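Local coordinates for probable transcriptional regulator PhnF (Escherichia coli, PDB 2FA1), which is probably a GntR/HutC-family transcriptional regulator, encoded in the operon for alkylphosphonate uptake and C-P lyase, represented here by its C-terminal effector-binding domain, at residues H50-R55 with L64-F69; Q16-T21 with Q79-G84. All coordinates share one frame; numbering follows the deposited sequence.

Contact 1: residues H50-R55 with L64-F69; sequences HLRTLR and LIDHYF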
ATOM      1  N   HIS A  50     -13.954  18.201   9.972  1.00 11.55           N
ATOM      2  CA  HIS A  50     -12.724  17.425  10.193  1.00 10.66           C
ATOM      3  C   HIS A  50     -12.935  16.581  11.445  1.00 12.08           C
ATOM      4  O   HIS A  50     -13.208  17.132  12.526  1.00 11.13           O
ATOM      5  CB  HIS A  50     -11.651  18.467  10.486  1.00 13.62           C
ATOM      6  CG  HIS A  50     -10.342  17.857  10.859  1.00 13.00           C
ATOM      7  ND1 HIS A  50      -9.395  18.527  11.594  1.00 18.28           N
ATOM      8  CD2 HIS A  50      -9.820  16.631  10.588  1.00 15.03           C
ATOM      9  CE1 HIS A  50      -8.348  17.735  11.775  1.00 16.20           C
ATOM     10  NE2 HIS A  50      -8.549  16.620  11.104  1.00 15.44           N
ATOM     11  N   LEU A  51     -12.775  15.253  11.259  1.00 10.05           N
ATOM     12  CA  LEU A  51     -12.787  14.297  12.393  1.00 10.50           C
ATOM     13  C   LEU A  51     -11.408  13.690  12.427  1.00 11.25           C
ATOM     14  O   LEU A  51     -10.913  13.262  11.367  1.00 11.65           O
ATOM     15  CB  LEU A  51     -13.778  13.173  12.094  1.00 12.61           C
ATOM     16  CG  LEU A  51     -15.021  13.381  12.934  1.00 17.26           C
ATOM     17  CD1 LEU A  51     -15.733  14.603  12.287  1.00 20.75           C
ATOM     18  CD2 LEU A  51     -15.936  12.209  12.909  1.00 16.98           C
ATOM     19  N   ARG A  52     -10.837  13.537  13.634  1.00  9.89           N
ATOM     20  CA  ARG A  52      -9.573  12.808  13.716  1.00 10.54           C
ATOM     21  C   ARG A  52      -9.800  11.598  14.604  1.00  9.93           C
ATOM     22  O   ARG A  52     -10.442  11.709  15.692  1.00 11.91           O
ATOM     23  CB  ARG A  52      -8.547  13.746  14.306  1.00 10.31           C
ATOM     24  CG  ARG A  52      -7.147  12.989  14.555  1.00 12.73           C
ATOM     25  CD  ARG A  52      -6.219  14.002  15.215  1.00 16.87           C
ATOM     26  NE  ARG A  52      -5.870  15.047  14.203  1.00 15.88           N
ATOM     27  CZ  ARG A  52      -5.580  16.332  14.451  1.00 21.15           C
ATOM     28  NH1 ARG A  52      -5.607  16.871  15.698  1.00 22.00           N
ATOM     29  NH2 ARG A  52      -5.297  17.136  13.410  1.00 25.19           N
ATOM     30  N   THR A  53      -9.298  10.438  14.200  1.00  9.69           N
ATOM     31  CA  THR A  53      -9.485   9.218  15.045  1.00 10.95           C
ATOM     32  C   THR A  53      -8.112   8.632  15.292  1.00  9.81           C
ATOM     33  O   THR A  53      -7.139   8.881  14.570  1.00  9.85           O
ATOM     34  CB  THR A  53     -10.339   8.143  14.331  1.00 12.47           C
ATOM     35  OG1 THR A  53      -9.753   7.772  13.056  1.00 14.57           O
ATOM     36  CG2 THR A  53     -11.833   8.721  13.975  1.00 12.39           C
ATOM     37  N   LEU A  54      -8.077   7.795  16.357  1.00  9.78           N
ATOM     38  CA  LEU A  54      -6.783   7.125  16.630  1.00 10.96           C
ATOM     39  C   LEU A  54      -7.089   5.726  17.190  1.00 12.71           C
ATOM     40  O   LEU A  54      -8.010   5.557  18.017  1.00 13.60           O
ATOM     41  CB  LEU A  54      -6.135   7.899  17.742  1.00 12.39           C
ATOM     42  CG  LEU A  54      -4.710   7.456  18.136  1.00 12.49           C
ATOM     43  CD1 LEU A  54      -3.725   7.644  17.080  1.00 14.62           C
ATOM     44  CD2 LEU A  54      -4.309   8.121  19.413  1.00 15.29           C
ATOM     45  N   ARG A  55      -6.255   4.787  16.751  1.00 11.62           N
ATOM     46  CA  ARG A  55      -6.353   3.374  17.294  1.00 12.13           C
ATOM     47  C   ARG A  55      -5.111   3.248  18.212  1.00 12.21           C
ATOM     48  O   ARG A  55      -3.939   3.576  17.763  1.00 10.91           O
ATOM     49  CB  ARG A  55      -6.321   2.414  16.121  1.00 13.68           C
ATOM     50  CG  ARG A  55      -6.160   0.977  16.698  1.00 18.81           C
ATOM     51  CD  ARG A  55      -6.017  -0.099  15.586  1.00 25.85           C
ATOM     52  NE  ARG A  55      -5.899  -1.432  16.212  1.00 28.29           N
ATOM     53  CZ  ARG A  55      -5.661  -2.541  15.514  1.00 27.35           C
ATOM     54  NH1 ARG A  55      -5.484  -2.463  14.207  1.00 27.44           N
ATOM     55  NH2 ARG A  55      -5.585  -3.706  16.119  1.00 26.94           N
ATOM     56  N   LEU A  64      -3.358   6.860  13.125  1.00 12.24           N
ATOM     57  CA  LEU A  64      -4.061   8.113  13.302  1.00 12.16           C
ATOM     58  C   LEU A  64      -4.710   8.402  11.935  1.00 12.31           C
ATOM     59  O   LEU A  64      -4.039   8.231  10.948  1.00 13.86           O
ATOM     60  CB  LEU A  64      -2.997   9.188  13.467  1.00 13.92           C
ATOM     61  CG  LEU A  64      -3.526  10.620  13.455  1.00 19.18           C
ATOM     62  CD1 LEU A  64      -4.177  10.759  14.865  1.00 21.65           C
ATOM     63  CD2 LEU A  64      -2.340  11.599  13.242  1.00 27.83           C
ATOM     64  N   ILE A  65      -5.982   8.817  11.892  1.00  9.48           N
ATOM     65  CA  ILE A  65      -6.591   9.172  10.570  1.00  9.86           C
ATOM     66  C   ILE A  65      -7.274  10.531  10.720  1.00 11.60           C
ATOM     67  O   ILE A  65      -8.013  10.747  11.690  1.00 12.36           O
ATOM     68  CB  ILE A  65      -7.641   8.136  10.193  1.00 11.89           C
ATOM     69  CG1 ILE A  65      -7.071   6.696  10.262  1.00 13.52           C
ATOM     70  CG2 ILE A  65      -8.222   8.376   8.742  1.00 12.59           C
ATOM     71  CD1 ILE A  65      -8.053   5.568   9.884  1.00 16.81           C
ATOM     72  N   ASP A  66      -7.051  11.404   9.734  1.00 10.53           N
ATOM     73  CA  ASP A  66      -7.747  12.672   9.617  1.00 10.24           C
ATOM     74  C   ASP A  66      -8.776  12.492   8.539  1.00 10.60           C
ATOM     75  O   ASP A  66      -8.390  12.108   7.438  1.00 12.22           O
ATOM     76  CB  ASP A  66      -6.758  13.775   9.311  1.00 11.90           C
ATOM     77  CG  ASP A  66      -5.990  14.174  10.581  1.00 14.04           C
ATOM     78  OD1 ASP A  66      -6.583  14.707  11.522  1.00 13.30           O
ATOM     79  OD2 ASP A  66      -4.781  13.911  10.637  1.00 22.45           O
ATOM     80  N   HIS A  67     -10.038  12.728   8.833  1.00  9.78           N
ATOM     81  CA  HIS A  67     -11.114  12.502   7.829  1.00 11.38           C
ATOM     82  C   HIS A  67     -11.751  13.911   7.565  1.00 11.90           C
ATOM     83  O   HIS A  67     -12.074  14.618   8.502  1.00 12.04           O
ATOM     84  CB  HIS A  67     -12.238  11.746   8.494  1.00 12.38           C
ATOM     85  CG  HIS A  67     -11.835  10.427   9.029  1.00 15.16           C
ATOM     86  ND1 HIS A  67     -12.011   9.245   8.345  1.00 18.53           N
ATOM     87  CD2 HIS A  67     -11.383  10.110  10.252  1.00 15.95           C
ATOM     88  CE1 HIS A  67     -11.587   8.243   9.119  1.00 15.92           C
ATOM     89  NE2 HIS A  67     -11.212   8.737  10.280  1.00 17.33           N
ATOM     90  N   TYR A  68     -11.982  14.259   6.282  1.00 10.56           N
ATOM     91  CA  TYR A  68     -12.392  15.652   6.009  1.00 11.06           C
ATOM     92  C   TYR A  68     -13.624  15.438   5.078  1.00 10.64           C
ATOM     93  O   TYR A  68     -13.542  14.679   4.042  1.00 12.62           O
ATOM     94  CB  TYR A  68     -11.344  16.348   5.174  1.00 13.19           C
ATOM     95  CG  TYR A  68     -10.043  16.546   5.918  1.00 12.29           C
ATOM     96  CD1 TYR A  68      -9.901  17.554   6.819  1.00 15.77           C
ATOM     97  CD2 TYR A  68      -8.966  15.664   5.682  1.00 12.38           C
ATOM     98  CE1 TYR A  68      -8.707  17.725   7.500  1.00 15.88           C
ATOM     99  CE2 TYR A  68      -7.718  15.856   6.380  1.00 10.76           C
ATOM    100  CZ  TYR A  68      -7.635  16.881   7.279  1.00 12.89           C
ATOM    101  OH  TYR A  68      -6.417  17.048   7.988  1.00 16.93           O
ATOM    102  N   PHE A  69     -14.777  15.940   5.516  1.00 11.43           N
ATOM    103  CA  PHE A  69     -16.026  15.749   4.747  1.00 12.42           C
ATOM    104  C   PHE A  69     -16.465  17.080   4.156  1.00 12.17           C
ATOM    105  O   PHE A  69     -16.430  18.074   4.834  1.00 13.04           O
ATOM    106  CB  PHE A  69     -17.150  15.252   5.668  1.00 11.53           C
ATOM    107  CG  PHE A  69     -16.876  13.920   6.271  1.00 12.55           C
ATOM    108  CD1 PHE A  69     -17.411  12.779   5.625  1.00 15.59           C
ATOM    109  CD2 PHE A  69     -16.092  13.786   7.406  1.00 13.95           C
ATOM    110  CE1 PHE A  69     -17.160  11.496   6.182  1.00 14.49           C
ATOM    111  CE2 PHE A  69     -15.852  12.516   7.970  1.00 14.16           C
ATOM    112  CZ  PHE A  69     -16.327  11.389   7.364  1.00 12.74           C
TER
HETATM  113  O   HOH W   1      -4.812  17.601  10.715  1.00 33.45           O
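Over one face of the H50 imidazole, toward its rim, lies CE1 of Y68, 3.5 Å from H50 CD2; the planes are nearly parallel, 15° apart, but slid so far that the rings barely overlap. At the imidazole edge, H50 NE2 donates to D66 OD1 at 2.8 Å, with the oxygen in the ring plane and the ring and carboxylate planes 42° apart. The R52 guanidinium also meets D66 at its edge, but stands almost perpendicular to the carboxylate. R52 NE forms a 2.8 Å salt bridge to the syn lone pair of D66 OD1, and R52 NH2 adds a weak bond. One oxygen thus takes both strong bonds, which probably favours a charged carboxylate. CG of H50 and of R52 lies anti to the backbone N, while the R52 chain bends at chi3 (-69°) to bring NE round to D66. Water 1 accepts from R52 NH2 and lies 3.2 Å from Y68 OH.

On the other face of the sheet, I65 CG2 sits over one face of the H67 imidazole. T53 OG1 approaches its edge and is hydrogen-bonded to H67 NE2 at 3.3 Å, while H67 ND1 binds E143 on the next strand. Backbone bonds pair L51 with H67 and T53 with I65; R52–D66 between them is a non-hydrogen-bonded pair, closed by a CA-H...O contact from R52 to I65 O. This alternation is that of antiparallel strands, and the short connection between 47-57 and 60-69 makes them a beta hairpin, two inner strands of the six-stranded UTRA-domain sheet.

Contact 2: residues Q16-T21 with Q79-G84; sequences QGSHPT and QRFDSG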
ATOM      1  N   GLN A  16     -12.938   0.446   4.899  1.00 39.81           N
ATOM      2  CA  GLN A  16     -13.324   1.856   4.862  1.00 38.78           C
ATOM      3  C   GLN A  16     -13.312   2.489   6.254  1.00 38.76           C
ATOM      4  O   GLN A  16     -13.704   1.850   7.234  1.00 37.98           O
ATOM      5  CB  GLN A  16     -14.728   1.984   4.249  1.00 38.21           C
ATOM      6  CG  GLN A  16     -14.870   1.744   2.736  1.00 36.26           C
ATOM      7  CD  GLN A  16     -14.164   2.814   1.886  1.00 36.50           C
ATOM      8  OE1 GLN A  16     -12.909   2.913   1.879  1.00 36.92           O
ATOM      9  NE2 GLN A  16     -14.948   3.607   1.171  1.00 32.03           N
ATOM     10  N   GLY A  17     -12.824   3.733   6.344  1.00 39.41           N
ATOM     11  CA  GLY A  17     -12.938   4.540   7.566  1.00 38.22           C
ATOM     12  C   GLY A  17     -11.893   4.226   8.617  1.00 38.00           C
ATOM     13  O   GLY A  17     -10.681   4.315   8.349  1.00 40.14           O
ATOM     14  N   SER A  18     -12.347   3.850   9.814  1.00 35.16           N
ATOM     15  CA  SER A  18     -11.470   3.736  11.000  1.00 30.51           C
ATOM     16  C   SER A  18     -11.694   2.359  11.652  1.00 30.94           C
ATOM     17  O   SER A  18     -12.685   1.746  11.368  1.00 29.15           O
ATOM     18  CB  SER A  18     -11.778   4.881  12.003  1.00 31.65           C
ATOM     19  OG  SER A  18     -13.077   4.753  12.634  1.00 21.17           O
ATOM     20  N   HIS A  19     -10.766   1.854  12.494  1.00 29.61           N
ATOM     21  CA  HIS A  19     -10.956   0.504  13.156  1.00 28.42           C
ATOM     22  C   HIS A  19     -12.129   0.465  14.182  1.00 26.48           C
ATOM     23  O   HIS A  19     -12.370   1.456  14.837  1.00 25.44           O
ATOM     24  CB  HIS A  19      -9.659   0.210  13.929  1.00 28.07           C
ATOM     25  CG  HIS A  19      -9.567  -1.182  14.458  1.00 30.82           C
ATOM     26  ND1 HIS A  19      -9.872  -1.508  15.761  1.00 33.93           N
ATOM     27  CD2 HIS A  19      -9.176  -2.335  13.862  1.00 35.75           C
ATOM     28  CE1 HIS A  19      -9.677  -2.796  15.946  1.00 35.45           C
ATOM     29  NE2 HIS A  19      -9.292  -3.326  14.804  1.00 30.65           N
ATOM     30  N   PRO A  20     -12.822  -0.695  14.419  1.00 26.81           N
ATOM     31  CA  PRO A  20     -13.909  -0.748  15.437  1.00 26.63           C
ATOM     32  C   PRO A  20     -13.568  -0.353  16.875  1.00 25.00           C
ATOM     33  O   PRO A  20     -14.486  -0.046  17.644  1.00 25.97           O
ATOM     34  CB  PRO A  20     -14.440  -2.211  15.352  1.00 27.45           C
ATOM     35  CG  PRO A  20     -13.969  -2.672  14.034  1.00 28.82           C
ATOM     36  CD  PRO A  20     -12.702  -1.956  13.679  1.00 28.05           C
ATOM     37  N   THR A  21     -12.264  -0.284  17.222  1.00 24.89           N
ATOM     38  CA  THR A  21     -11.817   0.252  18.493  1.00 24.74           C
ATOM     39  C   THR A  21     -11.220   1.660  18.373  1.00 23.95           C
ATOM     40  O   THR A  21     -10.651   2.158  19.350  1.00 26.08           O
ATOM     41  CB  THR A  21     -10.626  -0.583  19.079  1.00 26.71           C
ATOM     42  OG1 THR A  21      -9.501  -0.464  18.185  1.00 27.36           O
ATOM     43  CG2 THR A  21     -11.054  -1.958  19.263  1.00 26.17           C
ATOM     44  N   GLN A  79     -20.737  15.185  14.421  1.00 13.39           N
ATOM     45  CA  GLN A  79     -20.335  15.704  15.732  1.00 14.99           C
ATOM     46  C   GLN A  79     -20.667  14.745  16.870  1.00 15.40           C
ATOM     47  O   GLN A  79     -20.018  14.820  17.884  1.00 18.45           O
ATOM     48  CB  GLN A  79     -20.985  17.050  15.994  1.00 15.77           C
ATOM     49  CG  GLN A  79     -22.459  16.950  16.389  1.00 16.01           C
ATOM     50  CD  GLN A  79     -23.140  18.351  16.399  1.00 18.02           C
ATOM     51  OE1 GLN A  79     -23.473  18.947  15.343  1.00 21.15           O
ATOM     52  NE2 GLN A  79     -23.435  18.822  17.614  1.00 22.52           N
ATOM     53  N   ARG A  80     -21.605  13.803  16.640  1.00 15.87           N
ATOM     54  CA  ARG A  80     -22.023  12.813  17.631  1.00 15.84           C
ATOM     55  C   ARG A  80     -21.220  11.551  17.604  1.00 17.39           C
ATOM     56  O   ARG A  80     -21.430  10.659  18.496  1.00 15.91           O
ATOM     57  CB  ARG A  80     -23.527  12.541  17.446  1.00 15.64           C
ATOM     58  CG  ARG A  80     -24.383  13.817  17.763  1.00 16.04           C
ATOM     59  CD  ARG A  80     -25.962  13.627  17.561  1.00 18.90           C
ATOM     60  NE  ARG A  80     -26.702  14.705  18.325  1.00 24.84           N
ATOM     61  CZ  ARG A  80     -26.876  15.985  17.926  1.00 26.57           C
ATOM     62  NH1 ARG A  80     -26.437  16.447  16.754  1.00 21.92           N
ATOM     63  NH2 ARG A  80     -27.513  16.849  18.745  1.00 24.97           N
ATOM     64  N   PHE A  81     -20.253  11.432  16.680  1.00 13.68           N
ATOM     65  CA  PHE A  81     -19.403  10.195  16.683  1.00 15.22           C
ATOM     66  C   PHE A  81     -18.508  10.185  17.915  1.00 17.66           C
ATOM     67  O   PHE A  81     -17.964  11.195  18.258  1.00 18.36           O
ATOM     68  CB  PHE A  81     -18.590  10.123  15.387  1.00 15.65           C
ATOM     69  CG  PHE A  81     -17.559   9.018  15.386  1.00 12.32           C
ATOM     70  CD1 PHE A  81     -17.988   7.698  15.227  1.00 14.56           C
ATOM     71  CD2 PHE A  81     -16.231   9.319  15.603  1.00 13.60           C
ATOM     72  CE1 PHE A  81     -17.029   6.633  15.230  1.00 16.08           C
ATOM     73  CE2 PHE A  81     -15.274   8.261  15.606  1.00 13.44           C
ATOM     74  CZ  PHE A  81     -15.714   6.954  15.416  1.00 14.65           C
ATOM     75  N   ASP A  82     -18.362   9.014  18.556  1.00 19.76           N
ATOM     76  CA  ASP A  82     -17.588   8.911  19.786  1.00 21.43           C
ATOM     77  C   ASP A  82     -16.426   7.932  19.615  1.00 20.62           C
ATOM     78  O   ASP A  82     -15.254   8.295  19.854  1.00 19.41           O
ATOM     79  CB  ASP A  82     -18.578   8.423  20.852  1.00 23.87           C
ATOM     80  CG  ASP A  82     -18.010   8.401  22.242  1.00 32.81           C
ATOM     81  OD1 ASP A  82     -16.867   8.902  22.485  1.00 37.81           O
ATOM     82  OD2 ASP A  82     -18.767   7.893  23.120  1.00 38.28           O
ATOM     83  N   SER A  83     -16.737   6.703  19.177  1.00 20.08           N
ATOM     84  CA  SER A  83     -15.730   5.673  18.984  1.00 19.83           C
ATOM     85  C   SER A  83     -16.281   4.605  18.114  1.00 20.18           C
ATOM     86  O   SER A  83     -17.533   4.472  17.946  1.00 20.16           O
ATOM     87  CB  SER A  83     -15.299   5.105  20.351  1.00 18.39           C
ATOM     88  OG  SER A  83     -16.397   4.305  20.874  1.00 22.32           O
ATOM     89  N   GLY A  84     -15.387   3.786  17.562  1.00 19.09           N
ATOM     90  CA  GLY A  84     -15.804   2.690  16.750  1.00 19.67           C
ATOM     91  C   GLY A  84     -15.466   2.966  15.298  1.00 18.43           C
ATOM     92  O   GLY A  84     -14.605   3.850  15.011  1.00 19.45           O
TER
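G84 makes the closest approaches between 16-21 and 79-84, and it does so with backbone atoms. Its CA directs a hydrogen almost straight at P20 O, a CA-H...O contact of 3.2 Å with an angle of 173° at the hydrogen. The carbonyl of G84 turns toward the other loop as well, so that G84 O lies 3.0 Å from S18 OG and 3.3 Å from H19 O, the latter a meeting of two acceptors. G84 adopts a backbone shape that suits glycine: at these backbone angles (phi 109°) a CB would collide with the carbonyl oxygen of S83. F81 adds a looser touch, its CZ 4.4 Å from S18 OG.

The S18 hydroxyl occupies the crowded position between its backbone N and carbonyl carbon (chi1 69°), which directs it toward 79-84. There it is hydrogen-bonded to S22 OG and to L86 N at the start of helix 86-94. S22 OG is bonded to G84 O too, so this second-shell serine ties the two loops together. Within the UTRA domain, the contact joins the loop leading into edge strand 23-31 to the connection between helices 75-78 and 86-94.

Farther out, the turn at 19-21 is held by H19, whose ND1 accepts from T21 N at 3.1 Å and is hydrogen-bonded to T21 OG1 at 2.7 Å. P20 CD rests over one face of that imidazole. In 79-84, the F81 ring packs edge-to-face with F89 and against T53. The backbone of D82 bonds to K24, carrying the loop alongside strand 23-31.

Contact 1 is buried close to the centre of the chain, whereas contact 2 is a partly buried meeting of loops farther out. The first pairs neighbouring strands through regular backbone bonds and adds a carboxylate oxygen shared by a histidine and an arginine; the second brings together irregular segments distant in sequence and relies on glycine geometry and serine hydroxyls. They touch along one face of the sheet: I65 CD1 packs 3.3 Å from G17 O, and T53 CG2 lies 3.8 Å from F81 CE2. Helix 86-94 meets both contacts, with L86 packing on L51 and H67 of contact 1 and on F81 of contact 2.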